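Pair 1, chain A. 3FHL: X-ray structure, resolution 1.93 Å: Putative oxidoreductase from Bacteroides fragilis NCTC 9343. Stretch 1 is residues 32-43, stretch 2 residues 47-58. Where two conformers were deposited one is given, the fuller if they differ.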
# COMPACT_ATOMS: atom_id res chain seq x y z
N GLU A 32 28.85 -10.19 -31.43
CA GLU A 32 29.50 -9.10 -32.14
C GLU A 32 28.45 -8.05 -32.44
O GLU A 32 27.42 -8.34 -33.08
CB GLU A 32 30.17 -9.60 -33.43
CG GLU A 32 30.85 -8.47 -34.22
CD GLU A 32 31.28 -8.86 -35.63
OE1 GLU A 32 31.93 -8.02 -36.29
OE2 GLU A 32 30.96 -9.98 -36.09
N LEU A 33 28.69 -6.82 -31.98
CA LEU A 33 27.89 -5.68 -32.40
C LEU A 33 28.31 -5.36 -33.82
O LEU A 33 29.20 -4.54 -34.05
CB LEU A 33 28.06 -4.47 -31.46
CG LEU A 33 27.19 -3.22 -31.71
CD1 LEU A 33 25.67 -3.49 -31.64
CD2 LEU A 33 27.58 -2.08 -30.76
N TYR A 34 27.65 -6.04 -34.75
CA TYR A 34 28.13 -6.12 -36.13
C TYR A 34 27.62 -4.95 -36.96
O TYR A 34 28.40 -4.26 -37.61
CB TYR A 34 27.76 -7.49 -36.74
CG TYR A 34 28.10 -7.62 -38.20
CD1 TYR A 34 29.41 -7.42 -38.67
CD2 TYR A 34 27.11 -7.94 -39.13
CE1 TYR A 34 29.72 -7.53 -40.02
CE2 TYR A 34 27.41 -8.06 -40.49
CZ TYR A 34 28.72 -7.85 -40.93
OH TYR A 34 29.02 -7.97 -42.27
N LYS A 35 26.31 -4.72 -36.92
CA LYS A 35 25.71 -3.67 -37.72
C LYS A 35 24.72 -2.80 -36.96
O LYS A 35 23.88 -3.31 -36.23
CB LYS A 35 25.05 -4.26 -38.97
CG LYS A 35 25.96 -4.27 -40.16
CD LYS A 35 25.30 -4.89 -41.36
CE LYS A 35 26.29 -4.89 -42.50
NZ LYS A 35 25.93 -5.79 -43.63
N ILE A 36 24.82 -1.48 -37.14
CA ILE A 36 23.90 -0.54 -36.50
C ILE A 36 23.19 0.30 -37.56
O ILE A 36 23.83 0.95 -38.38
CB ILE A 36 24.63 0.38 -35.47
CG1 ILE A 36 25.30 -0.45 -34.37
CG2 ILE A 36 23.66 1.38 -34.85
CD1 ILE A 36 26.33 0.31 -33.54
N VAL A 37 21.86 0.28 -37.54
CA VAL A 37 21.08 1.20 -38.37
C VAL A 37 21.11 2.63 -37.81
O VAL A 37 20.66 2.89 -36.68
CB VAL A 37 19.62 0.77 -38.53
CG1 VAL A 37 18.88 1.71 -39.49
CG2 VAL A 37 19.53 -0.65 -39.01
N GLU A 38 21.68 3.53 -38.59
CA GLU A 38 21.55 4.95 -38.35
C GLU A 38 21.11 5.54 -39.69
O GLU A 38 21.85 5.44 -40.67
CB GLU A 38 22.88 5.56 -37.91
CG GLU A 38 23.37 5.11 -36.53
CD GLU A 38 24.42 6.03 -35.96
OE1 GLU A 38 25.55 5.57 -35.70
OE2 GLU A 38 24.13 7.24 -35.77
N ARG A 39 19.90 6.11 -39.73
CA ARG A 39 19.32 6.59 -40.99
C ARG A 39 20.05 7.78 -41.63
O ARG A 39 20.04 7.91 -42.86
CB ARG A 39 17.83 6.91 -40.82
CG ARG A 39 16.93 5.67 -40.74
CD ARG A 39 15.45 6.03 -40.88
NE ARG A 39 14.90 6.65 -39.67
CZ ARG A 39 13.63 7.02 -39.52
NH1 ARG A 39 13.23 7.57 -38.37
NH2 ARG A 39 12.74 6.85 -40.50
N SER A 40 20.71 8.60 -40.82
CA SER A 40 21.38 9.80 -41.34
C SER A 40 22.66 10.19 -40.58
O SER A 40 23.56 10.82 -41.15
CB SER A 40 20.42 10.98 -41.32
OG SER A 40 20.06 11.30 -39.99
N LYS A 41 22.72 9.84 -39.30
CA LYS A 41 23.85 10.21 -38.44
C LYS A 41 24.93 9.12 -38.43
O LYS A 41 24.78 8.07 -39.06
CB LYS A 41 23.35 10.48 -37.02
CG LYS A 41 22.43 11.68 -36.87
CD LYS A 41 21.78 11.70 -35.48
CE LYS A 41 21.05 13.00 -35.21
NZ LYS A 41 20.82 13.20 -33.75
N GLU A 42 26.03 9.39 -37.72
CA GLU A 42 27.10 8.42 -37.49
C GLU A 42 27.56 8.47 -36.04
O GLU A 42 28.76 8.45 -35.73
CB GLU A 42 28.28 8.69 -38.44
CG GLU A 42 28.08 8.11 -39.83
CD GLU A 42 28.85 8.87 -40.91
OE1 GLU A 42 29.83 9.57 -40.58
OE2 GLU A 42 28.45 8.76 -42.09
N LEU A 43 26.58 8.51 -35.14
CA LEU A 43 26.79 8.66 -33.70
C LEU A 43 27.54 7.49 -33.06
O LEU A 43 28.24 7.67 -32.07
CB LEU A 43 25.44 8.83 -32.99
CG LEU A 43 24.86 10.20 -32.62
CD1 LEU A 43 25.22 11.33 -33.59
CD2 LEU A 43 23.35 10.07 -32.45
N ARG A 47 32.13 5.43 -30.21
CA ARG A 47 32.27 4.40 -29.19
C ARG A 47 32.33 2.97 -29.74
O ARG A 47 32.88 2.07 -29.10
CB ARG A 47 31.16 4.52 -28.14
CG ARG A 47 31.59 4.01 -26.79
CD ARG A 47 30.44 4.00 -25.83
NE ARG A 47 30.39 2.73 -25.10
CZ ARG A 47 29.51 2.45 -24.15
NH1 ARG A 47 28.59 3.36 -23.81
NH2 ARG A 47 29.53 1.27 -23.55
N TYR A 48 31.77 2.77 -30.92
CA TYR A 48 31.76 1.44 -31.53
C TYR A 48 32.35 1.51 -32.93
O TYR A 48 31.63 1.29 -33.90
CB TYR A 48 30.33 0.88 -31.56
CG TYR A 48 29.64 0.96 -30.22
CD1 TYR A 48 30.03 0.12 -29.17
CD2 TYR A 48 28.62 1.88 -29.99
CE1 TYR A 48 29.41 0.19 -27.92
CE2 TYR A 48 27.99 1.96 -28.73
CZ TYR A 48 28.40 1.11 -27.71
OH TYR A 48 27.81 1.15 -26.47
N PRO A 49 33.67 1.78 -33.04
CA PRO A 49 34.22 2.06 -34.37
C PRO A 49 34.36 0.82 -35.27
O PRO A 49 34.64 0.96 -36.46
CB PRO A 49 35.60 2.66 -34.06
CG PRO A 49 36.00 2.04 -32.78
CD PRO A 49 34.72 1.81 -32.00
N GLN A 50 34.16 -0.37 -34.69
CA GLN A 50 34.28 -1.64 -35.41
C GLN A 50 32.93 -2.15 -35.91
O GLN A 50 32.86 -3.15 -36.64
CB GLN A 50 34.93 -2.70 -34.52
CG GLN A 50 36.44 -2.57 -34.34
CD GLN A 50 37.00 -3.58 -33.35
OE1 GLN A 50 36.81 -3.44 -32.14
NE2 GLN A 50 37.69 -4.60 -33.86
N ALA A 51 31.86 -1.47 -35.51
CA ALA A 51 30.52 -1.77 -36.00
C ALA A 51 30.36 -1.16 -37.39
O ALA A 51 31.05 -0.19 -37.73
CB ALA A 51 29.45 -1.20 -35.07
N SER A 52 29.47 -1.74 -38.19
CA SER A 52 29.17 -1.18 -39.51
C SER A 52 27.84 -0.44 -39.51
O SER A 52 26.80 -1.02 -39.19
CB SER A 52 29.17 -2.27 -40.58
OG SER A 52 30.46 -2.85 -40.71
N ILE A 53 27.87 0.84 -39.87
CA ILE A 53 26.65 1.63 -39.98
C ILE A 53 25.94 1.34 -41.30
O ILE A 53 26.52 1.48 -42.37
CB ILE A 53 26.90 3.15 -39.81
CG1 ILE A 53 27.25 3.47 -38.36
CG2 ILE A 53 25.67 3.98 -40.24
CD1 ILE A 53 28.13 4.69 -38.16
N VAL A 54 24.68 0.91 -41.21
CA VAL A 54 23.81 0.80 -42.37
C VAL A 54 22.69 1.84 -42.27
O VAL A 54 22.44 2.38 -41.20
CB VAL A 54 23.27 -0.64 -42.61
CG1 VAL A 54 24.41 -1.59 -42.96
CG2 VAL A 54 22.48 -1.17 -41.42
N ARG A 55 22.04 2.13 -43.39
CA ARG A 55 21.09 3.23 -43.48
C ARG A 55 19.63 2.79 -43.39
O ARG A 55 18.74 3.63 -43.29
CB ARG A 55 21.31 4.03 -44.77
CG ARG A 55 22.65 4.77 -44.87
CD ARG A 55 22.87 5.69 -43.70
NE ARG A 55 24.19 6.32 -43.69
CZ ARG A 55 24.72 6.94 -42.64
NH1 ARG A 55 24.05 7.01 -41.49
NH2 ARG A 55 25.92 7.49 -42.72
N SER A 56 19.38 1.49 -43.46
CA SER A 56 18.01 1.00 -43.40
C SER A 56 17.92 -0.32 -42.66
O SER A 56 18.92 -1.04 -42.52
CB SER A 56 17.41 0.85 -44.80
OG SER A 56 18.04 -0.18 -45.53
N PHE A 57 16.70 -0.62 -42.21
CA PHE A 57 16.40 -1.84 -41.48
C PHE A 57 16.51 -3.06 -42.38
O PHE A 57 16.99 -4.11 -41.95
CB PHE A 57 15.00 -1.77 -40.86
CG PHE A 57 14.63 -2.99 -40.06
CD1 PHE A 57 15.27 -3.26 -38.86
CD2 PHE A 57 13.67 -3.87 -40.53
CE1 PHE A 57 14.94 -4.39 -38.12
CE2 PHE A 57 13.34 -5.00 -39.80
CZ PHE A 57 13.98 -5.26 -38.60
N LYS A 58 16.06 -2.91 -43.63
CA LYS A 58 16.15 -3.97 -44.65
C LYS A 58 17.59 -4.50 -44.83
O LYS A 58 17.80 -5.68 -45.08
CB LYS A 58 15.60 -3.45 -45.99
CG LYS A 58 15.24 -4.54 -46.99
CD LYS A 58 15.06 -3.98 -48.40
CE LYS A 58 13.59 -3.76 -48.76
NZ LYS A 58 12.88 -5.04 -49.04
O HOH W 1 31.08 -4.46 -38.33
O HOH W 2 29.42 6.33 -30.28

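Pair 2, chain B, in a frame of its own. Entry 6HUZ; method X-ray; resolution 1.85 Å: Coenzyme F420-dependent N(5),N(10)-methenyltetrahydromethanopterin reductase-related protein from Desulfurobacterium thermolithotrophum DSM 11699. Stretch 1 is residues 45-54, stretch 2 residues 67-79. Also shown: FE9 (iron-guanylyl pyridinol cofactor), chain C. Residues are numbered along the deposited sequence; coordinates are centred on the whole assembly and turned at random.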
# COMPACT_ATOMS: atom_id res chain seq x y z
N ASP B 45 -25.62 -6.75 -32.57
CA ASP B 45 -26.93 -7.36 -32.34
C ASP B 45 -26.95 -7.55 -30.82
O ASP B 45 -26.38 -8.50 -30.28
CB ASP B 45 -27.07 -8.64 -33.15
CG ASP B 45 -27.14 -8.37 -34.65
OD1 ASP B 45 -27.88 -7.43 -35.05
OD2 ASP B 45 -26.47 -9.08 -35.42
N VAL B 46 -27.59 -6.60 -30.14
CA VAL B 46 -27.61 -6.54 -28.69
C VAL B 46 -28.90 -6.95 -27.99
O VAL B 46 -30.01 -6.55 -28.36
CB VAL B 46 -27.24 -5.10 -28.31
CG1 VAL B 46 -27.08 -4.95 -26.80
CG2 VAL B 46 -25.97 -4.65 -29.02
N THR B 47 -28.72 -7.74 -26.94
CA THR B 47 -29.78 -8.21 -26.07
C THR B 47 -29.43 -7.78 -24.65
O THR B 47 -28.27 -7.88 -24.24
CB THR B 47 -29.88 -9.73 -26.08
OG1 THR B 47 -30.12 -10.17 -27.41
CG2 THR B 47 -30.99 -10.25 -25.19
N LEU B 48 -30.44 -7.32 -23.90
CA LEU B 48 -30.24 -6.93 -22.51
C LEU B 48 -31.24 -7.76 -21.72
O LEU B 48 -32.45 -7.68 -21.95
CB LEU B 48 -30.43 -5.44 -22.23
CG LEU B 48 -30.03 -5.06 -20.79
CD1 LEU B 48 -29.15 -3.84 -20.75
CD2 LEU B 48 -31.27 -4.91 -19.90
N SER B 49 -30.72 -8.59 -20.85
CA SER B 49 -31.53 -9.46 -20.03
C SER B 49 -31.51 -8.94 -18.61
O SER B 49 -30.44 -8.65 -18.06
CB SER B 49 -31.00 -10.88 -20.07
OG SER B 49 -31.88 -11.78 -19.43
N ASP B 50 -32.69 -8.79 -18.01
CA ASP B 50 -32.81 -8.33 -16.62
C ASP B 50 -34.17 -8.78 -16.13
O ASP B 50 -35.16 -8.58 -16.80
CB ASP B 50 -32.67 -6.81 -16.51
CG ASP B 50 -32.65 -6.31 -15.07
OD1 ASP B 50 -33.59 -6.62 -14.32
OD2 ASP B 50 -31.70 -5.60 -14.71
N PRO B 51 -34.25 -9.40 -14.95
CA PRO B 51 -35.56 -9.86 -14.45
C PRO B 51 -36.56 -8.76 -14.14
O PRO B 51 -37.75 -9.05 -14.08
CB PRO B 51 -35.19 -10.62 -13.16
CG PRO B 51 -33.94 -10.03 -12.72
CD PRO B 51 -33.17 -9.70 -13.98
N ASN B 52 -36.10 -7.53 -13.92
CA ASN B 52 -36.98 -6.42 -13.56
C ASN B 52 -37.24 -5.41 -14.67
O ASN B 52 -37.56 -4.26 -14.38
CB ASN B 52 -36.41 -5.72 -12.32
CG ASN B 52 -35.94 -6.66 -11.23
OD1 ASN B 52 -36.71 -7.11 -10.38
ND2 ASN B 52 -34.65 -6.98 -11.22
N ILE B 53 -37.14 -5.81 -15.94
CA ILE B 53 -37.41 -4.91 -17.07
C ILE B 53 -38.80 -4.22 -16.94
O ILE B 53 -38.95 -3.07 -17.34
CB ILE B 53 -37.32 -5.73 -18.40
CG1 ILE B 53 -35.86 -5.83 -18.90
CG2 ILE B 53 -38.23 -5.18 -19.46
CD1 ILE B 53 -35.12 -4.53 -19.11
N ASP B 54 -39.80 -4.90 -16.39
CA ASP B 54 -41.13 -4.28 -16.26
C ASP B 54 -41.17 -3.12 -15.24
O ASP B 54 -42.13 -2.35 -15.24
CB ASP B 54 -42.21 -5.33 -15.94
CG ASP B 54 -42.63 -6.13 -17.16
OD1 ASP B 54 -41.97 -6.00 -18.23
OD2 ASP B 54 -43.63 -6.89 -17.06
N ALA B 67 -33.00 2.09 -29.92
CA ALA B 67 -31.61 1.98 -30.35
C ALA B 67 -31.33 0.62 -30.99
O ALA B 67 -30.27 0.45 -31.58
CB ALA B 67 -30.67 2.21 -29.17
N GLY B 68 -32.26 -0.33 -30.88
CA GLY B 68 -32.10 -1.67 -31.43
C GLY B 68 -31.87 -2.76 -30.40
O GLY B 68 -31.73 -3.93 -30.77
N VAL B 69 -31.83 -2.39 -29.09
CA VAL B 69 -31.61 -3.35 -28.00
C VAL B 69 -32.83 -4.23 -27.79
O VAL B 69 -33.94 -3.73 -27.65
CB VAL B 69 -31.24 -2.64 -26.67
CG1 VAL B 69 -31.16 -3.65 -25.51
CG2 VAL B 69 -29.92 -1.89 -26.79
N LYS B 70 -32.62 -5.55 -27.73
CA LYS B 70 -33.69 -6.50 -27.50
C LYS B 70 -33.80 -6.69 -26.00
O LYS B 70 -32.84 -7.14 -25.37
CB LYS B 70 -33.38 -7.83 -28.18
CG LYS B 70 -33.95 -7.95 -29.58
CD LYS B 70 -33.44 -9.19 -30.33
CE LYS B 70 -33.87 -10.48 -29.67
NZ LYS B 70 -33.70 -11.65 -30.58
N LEU B 71 -34.94 -6.35 -25.39
CA LEU B 71 -35.05 -6.53 -23.94
C LEU B 71 -35.72 -7.85 -23.60
O LEU B 71 -36.69 -8.24 -24.26
CB LEU B 71 -35.86 -5.39 -23.30
CG LEU B 71 -35.30 -3.99 -23.48
CD1 LEU B 71 -36.24 -2.96 -22.91
CD2 LEU B 71 -33.92 -3.86 -22.81
N THR B 72 -35.24 -8.51 -22.54
CA THR B 72 -35.81 -9.79 -22.06
C THR B 72 -35.55 -10.00 -20.56
O THR B 72 -34.70 -9.33 -19.98
CB THR B 72 -35.20 -10.96 -22.84
OG1 THR B 72 -35.83 -12.17 -22.40
CG2 THR B 72 -33.69 -11.07 -22.65
N THR B 73 -36.31 -10.94 -19.93
CA THR B 73 -36.15 -11.30 -18.51
C THR B 73 -35.57 -12.73 -18.40
O THR B 73 -35.28 -13.19 -17.30
CB THR B 73 -37.50 -11.28 -17.74
OG1 THR B 73 -38.38 -12.28 -18.27
CG2 THR B 73 -38.17 -9.91 -17.77
N ASP B 74 -35.41 -13.42 -19.55
CA ASP B 74 -34.92 -14.79 -19.63
C ASP B 74 -33.41 -14.81 -19.89
O ASP B 74 -32.96 -14.58 -21.01
CB ASP B 74 -35.68 -15.52 -20.76
CG ASP B 74 -35.58 -17.03 -20.75
OD1 ASP B 74 -34.61 -17.56 -20.17
OD2 ASP B 74 -36.48 -17.69 -21.33
N ASP B 75 -32.64 -15.09 -18.84
CA ASP B 75 -31.18 -15.13 -18.91
C ASP B 75 -30.68 -16.29 -19.75
O ASP B 75 -29.72 -16.13 -20.49
CB ASP B 75 -30.58 -15.27 -17.50
CG ASP B 75 -30.67 -14.04 -16.60
OD1 ASP B 75 -31.05 -12.96 -17.10
OD2 ASP B 75 -30.37 -14.17 -15.40
N ILE B 76 -31.33 -17.45 -19.64
CA ILE B 76 -30.93 -18.62 -20.43
C ILE B 76 -31.18 -18.38 -21.92
O ILE B 76 -30.32 -18.67 -22.74
CB ILE B 76 -31.65 -19.91 -19.93
CG1 ILE B 76 -31.04 -20.38 -18.59
CG2 ILE B 76 -31.55 -21.01 -21.00
CD1 ILE B 76 -31.69 -21.63 -18.00
N GLU B 77 -32.34 -17.86 -22.27
CA GLU B 77 -32.62 -17.62 -23.68
C GLU B 77 -31.71 -16.54 -24.22
O GLU B 77 -31.28 -16.61 -25.37
CB GLU B 77 -34.09 -17.28 -23.91
CG GLU B 77 -34.96 -18.51 -24.07
CD GLU B 77 -34.62 -19.37 -25.27
OE1 GLU B 77 -34.59 -18.84 -26.40
OE2 GLU B 77 -34.39 -20.59 -25.08
N ALA B 78 -31.38 -15.54 -23.38
CA ALA B 78 -30.51 -14.44 -23.77
C ALA B 78 -29.09 -14.91 -24.07
O ALA B 78 -28.37 -14.23 -24.80
CB ALA B 78 -30.48 -13.40 -22.66
N ALA B 79 -28.67 -16.06 -23.52
CA ALA B 79 -27.32 -16.59 -23.73
C ALA B 79 -27.13 -17.36 -25.04
O ALA B 79 -26.04 -17.37 -25.59
CB ALA B 79 -26.95 -17.51 -22.57
O2 FE9 C . -22.00 1.02 -9.48
FE FE9 C . -19.76 0.07 -11.59
C1F FE9 C . -20.65 1.25 -12.67
O1F FE9 C . -21.21 1.97 -13.35
C2F FE9 C . -18.18 0.69 -12.30
O2F FE9 C . -17.22 1.05 -12.77
C8 FE9 C . -19.84 -1.40 -12.80
O18 FE9 C . -19.06 -1.53 -13.72
C7 FE9 C . -20.92 -2.44 -12.58
C6 FE9 C . -21.84 -1.86 -11.54
N1 FE9 C . -21.46 -0.64 -10.95
C5 FE9 C . -23.10 -2.54 -11.19
C5M FE9 C . -23.42 -3.87 -11.83
C4 FE9 C . -23.97 -1.93 -10.18
C3 FE9 C . -23.56 -0.64 -9.55
C3M FE9 C . -24.41 0.06 -8.53
C2 FE9 C . -22.26 -0.01 -10.00
O3P FE9 C . -25.08 -2.62 -9.82
P1 FE9 C . -26.57 -2.27 -10.34
O1P FE9 C . -26.60 -0.90 -10.82
O2P FE9 C . -27.54 -2.34 -9.05
O5' FE9 C . -26.90 -3.34 -11.48
C5' FE9 C . -27.15 -4.71 -11.19
C4' FE9 C . -28.28 -5.13 -12.13
O4' FE9 C . -28.48 -6.54 -12.03
C1' FE9 C . -29.86 -6.80 -12.21
C2' FE9 C . -30.54 -5.67 -11.46
O2' FE9 C . -31.90 -5.44 -11.84
C3' FE9 C . -29.62 -4.49 -11.78
O3' FE9 C . -30.08 -3.72 -12.89
N9A FE9 C . -30.18 -8.17 -11.77
C4A FE9 C . -30.12 -9.18 -12.59
N3A FE9 C . -29.89 -9.28 -13.92
C2A FE9 C . -29.97 -10.50 -14.51
N2A FE9 C . -29.69 -10.56 -15.83
N1A FE9 C . -30.30 -11.63 -13.85
C6A FE9 C . -30.61 -11.63 -12.54
O6A FE9 C . -30.88 -12.69 -11.94
C5A FE9 C . -30.51 -10.37 -11.81
N7A FE9 C . -30.71 -9.95 -10.55
C8A FE9 C . -30.49 -8.61 -10.54
O HOH W 3 -28.96 -4.30 -31.39
O HOH W 4 -19.41 1.12 -9.63

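The sharpest difference lies where the second strand ends. In pair 1 Arg55(A) closes the contact by reaching back to the first stretch. Arg55(A) NH1 donates to Glu38(A) O at 2.8 Å and to Lys41(A) O at 2.7 Å. Arg55(A) NH2 forms a salt bridge with Glu42(A) OE2 at 2.9 Å, though the hydrogen bond within it is weak. All three oxygens lie at the edge of the guanidinium, near its plane. The matching residue in pair 2, Thr73(B), has a short side chain and makes no such bonds; Thr73(B) CG2 lies 3.8 Å from Pro51(B) O.

The shared frame is two parallel strands; pair 2 superposes on pair 1 with an RMSD of 0.7 Å over the backbone of 14 central residues. Lys35(A), Ile36(A) and Val37(A) match Thr47(B), Leu48(B) and Ser49(B). Ser52(A), Ile53(A) and Val54(A) match Lys70(B), Leu71(B) and Thr72(B). Each pair has three bridges and the same ladder of four backbone hydrogen bonds. In pair 1 it runs from Ser52(A) N to Tyr34(A) O, 2.8 Å, through to Glu38(A) N and Val54(A) O, 3.0 Å. In pair 2 it runs from Lys70(B) N to Val46(B) O, 2.9 Å, through to Asp50(B) N and Thr72(B) O, 2.9 Å.

On the face of Ile36(A) and Ile53(A), Ile36(A) CD1 packs on Ala51(A) CB at 3.8 Å. Pair 2 has the larger Val69(B) in place of Ala51(A), and Leu48(B) CB meets Val69(B) CG1 at 3.8 Å. Leu48(B) CB also lies 3.9 Å from Leu71(B) CD2. Ile53(B) CD1 reaches Leu71(B) CD2 at 3.9 Å.

The face of Val37(A) and Val54(A), with Ser49(B) and Thr72(B) in pair 2, differs more in chemistry. Val37(A) CG2 packs against Val54(A) CG2 at 3.8 Å, an apolar contact. Ser49(B) CB still packs on Thr72(B) CG2 at 3.7 Å, but Ser49(B) OG donates to Asp75(B) OD1 at 2.7 Å. Asp75(B) matches Phe57(A), and Phe57(A) CA lies 4.2 Å from Val37(A) CG2.

Asp75(B) also binds the iron-guanylyl pyridinol cofactor. FE9 N1A donates to Asp75(B) OD2 and FE9 N2A to Asp75(B) OD1, both at 3.0 Å. Asp50(B), the match of Glu38(A), accepts at Asp50(B) OD2 from FE9 O2' at 2.9 Å and from FE9 O3' at 3.1 Å. In pair 1 Glu38(A) OE2 instead accepts from Leu43(A) N at 2.8 Å, a bond within its own stretch.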